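PDB 5K87: 2-methyl-aconitate isomerase from Shewanella oneidensis, which catalyses the interconversion of 2-methyl-cis-aconitate and 2-methyl-trans-aconitate during propionate breakdown by the 2-methylcitrate cycle. Local coordinates for the interface of chains A and B. Coordinates in Å, arbitrary orientation; residue numbers count along the deposited sequence, not the author numbering. Chains: chain A/B, 2-methyl-aconitate isomerase.

The interface of chains A and B. Residues chain A 51, 54, 57, 59, 64; chain B 20, 172-174, 387.
The carboxylate of A:Asp64 reaches into chain B between two arginines, forming a charged knot in the homodimer interface. Its OD1 takes a salt-bridging hydrogen bond from B:Arg387 NH1 at 2.9 Å and another from B:Arg20 NE, also at 2.9 Å. The two donors come from opposite faces of the carboxylate, each pointing at OD1 within its own guanidinium plane, so the oxygen is clamped from above and below. B:Arg20 turns its NE to the acid through a bend at chi3 (59°). The other oxygen, OD2, offers its anti lone pair to the backbone N of B:Phe174 (3.2 Å) and shares a water with B:Arg20 NH2 and B:Phe174 O. With both oxygens engaged, rotation of the carboxylate should be restrained.

B:Phe174 lies flat between two neighbours. The guanidinium of A:Arg51 stacks on one face, the planes 24° apart and NE 3.8 Å from the ring centroid in a cation-pi contact, while the methyl CG2 of B:Thr173 covers the opposite face near the rim. A:Arg51 NH1 donates in plane to A:Asp64 O (3.0 Å), which should steady the stacked group. The tip of A:Arg51 also meets that of B:Arg387, its NH2 over one face of the other guanidinium and the planes 65° apart; the nearby A:Asp64 carboxylate probably offsets this approach of like charges.

Farther along, B:Thr173 OG1 donates to A:Asp57 OD1 (2.7 Å) from above the carboxylate plane, opposite the backbone N of A:Tyr59.

A:Arg51 belongs to helix 43-53, and the other chain A residues follow in loops. They meet the loop residues B:Val172 to B:Phe174 and strands 12-21 and 386-388 of chain B; the centre of the patch lies about 23 Å from A:Cys109, and the two-fold axis repeats the patch.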
loop_
_atom_site.group_PDB
_atom_site.type_symbol
_atom_site.label_atom_id
_atom_site.label_comp_id
_atom_site.label_asym_id
_atom_site.label_seq_id
_atom_site.Cartn_x
_atom_site.Cartn_y
_atom_site.Cartn_z
ATOM N N ARG A 51 2.793 15.222 -3.129
ATOM C CA ARG A 51 4.143 14.713 -2.996
ATOM C C ARG A 51 4.304 13.860 -1.743
ATOM O O ARG A 51 5.027 12.872 -1.758
ATOM C CB ARG A 51 5.137 15.871 -2.999
ATOM C CG ARG A 51 6.561 15.445 -3.249
ATOM C CD ARG A 51 6.719 14.784 -4.613
ATOM N NE ARG A 51 8.040 14.185 -4.725
ATOM C CZ ARG A 51 8.352 12.993 -4.235
ATOM N NH1 ARG A 51 7.425 12.261 -3.617
ATOM N NH2 ARG A 51 9.579 12.524 -4.381
ATOM N N GLY A 54 2.770 10.547 -2.788
ATOM C CA GLY A 54 3.508 9.894 -3.860
ATOM C C GLY A 54 2.798 9.956 -5.205
ATOM O O GLY A 54 3.009 9.093 -6.063
ATOM N N ASP A 57 1.219 9.187 -9.869
ATOM C CA ASP A 57 2.122 8.071 -10.090
ATOM C C ASP A 57 1.669 7.213 -11.262
ATOM O O ASP A 57 0.728 6.441 -11.129
ATOM C CB ASP A 57 2.210 7.195 -8.844
ATOM C CG ASP A 57 3.173 6.047 -9.025
ATOM O OD1 ASP A 57 4.049 6.149 -9.911
ATOM O OD2 ASP A 57 3.068 5.057 -8.279
ATOM N N TYR A 59 2.960 4.626 -12.303
ATOM C CA TYR A 59 3.128 3.214 -11.978
ATOM C C TYR A 59 1.971 2.666 -11.147
ATOM O O TYR A 59 1.829 1.453 -11.018
ATOM C CB TYR A 59 4.442 2.959 -11.244
ATOM C CG TYR A 59 5.657 3.393 -12.025
ATOM C CD1 TYR A 59 6.122 2.655 -13.112
ATOM C CD2 TYR A 59 6.347 4.539 -11.673
ATOM C CE1 TYR A 59 7.234 3.053 -13.825
ATOM C CE2 TYR A 59 7.457 4.946 -12.382
ATOM C CZ TYR A 59 7.896 4.198 -13.455
ATOM O OH TYR A 59 9.012 4.602 -14.150
ATOM N N ASP A 64 6.907 5.951 -3.954
ATOM C CA ASP A 64 7.688 7.140 -3.633
ATOM C C ASP A 64 6.889 8.122 -2.776
ATOM O O ASP A 64 7.045 9.329 -2.895
ATOM C CB ASP A 64 8.181 7.801 -4.916
ATOM C CG ASP A 64 9.466 8.575 -4.735
ATOM O OD1 ASP A 64 10.078 8.553 -3.644
ATOM O OD2 ASP A 64 9.876 9.177 -5.763
ATOM N N ARG B 20 12.083 5.026 1.096
ATOM C CA ARG B 20 12.143 4.351 -0.196
ATOM C C ARG B 20 13.602 4.058 -0.497
ATOM O O ARG B 20 14.453 4.948 -0.384
ATOM C CB ARG B 20 11.558 5.204 -1.324
ATOM C CG ARG B 20 11.649 4.496 -2.679
ATOM C CD ARG B 20 11.263 5.362 -3.892
ATOM N NE ARG B 20 12.082 6.565 -4.040
ATOM C CZ ARG B 20 13.350 6.591 -4.454
ATOM N NH1 ARG B 20 13.994 5.469 -4.760
ATOM N NH2 ARG B 20 13.977 7.757 -4.553
ATOM N N VAL B 172 10.518 4.194 -10.196
ATOM C CA VAL B 172 10.517 5.208 -9.146
ATOM C C VAL B 172 9.920 6.455 -9.735
ATOM O O VAL B 172 10.425 7.004 -10.720
ATOM C CB VAL B 172 11.912 5.506 -8.594
ATOM C CG1 VAL B 172 11.853 6.678 -7.600
ATOM C CG2 VAL B 172 12.484 4.259 -7.919
ATOM N N THR B 173 8.852 6.920 -9.102
ATOM C CA THR B 173 8.053 7.978 -9.669
ATOM C C THR B 173 8.841 9.271 -9.913
ATOM O O THR B 173 8.748 9.861 -10.980
ATOM C CB THR B 173 6.859 8.241 -8.762
ATOM O OG1 THR B 173 6.221 6.981 -8.476
ATOM C CG2 THR B 173 5.889 9.210 -9.431
ATOM N N PHE B 174 9.630 9.693 -8.933
ATOM C CA PHE B 174 10.302 10.982 -8.980
ATOM C C PHE B 174 11.820 10.813 -8.953
ATOM O O PHE B 174 12.343 9.892 -8.338
ATOM C CB PHE B 174 9.828 11.809 -7.785
ATOM C CG PHE B 174 8.340 12.047 -7.780
ATOM C CD1 PHE B 174 7.779 12.933 -8.676
ATOM C CD2 PHE B 174 7.503 11.381 -6.898
ATOM C CE1 PHE B 174 6.410 13.157 -8.697
ATOM C CE2 PHE B 174 6.123 11.602 -6.921
ATOM C CZ PHE B 174 5.588 12.491 -7.819
ATOM N N ARG B 387 15.322 7.787 -0.439
ATOM C CA ARG B 387 14.940 8.968 0.308
ATOM C C ARG B 387 14.093 8.616 1.514
ATOM O O ARG B 387 13.345 7.624 1.512
ATOM C CB ARG B 387 14.227 10.008 -0.554
ATOM C CG ARG B 387 13.006 9.498 -1.277
ATOM C CD ARG B 387 12.344 10.591 -2.136
ATOM N NE ARG B 387 11.574 11.505 -1.305
ATOM C CZ ARG B 387 10.249 11.479 -1.134
ATOM N NH1 ARG B 387 9.465 10.610 -1.766
ATOM N NH2 ARG B 387 9.719 12.352 -0.316
HETATM O O HOH W 1 6.891 11.410 -0.079
HETATM O O HOH W 2 5.444 4.041 -7.445
HETATM O O HOH W 3 12.384 10.040 -5.472
#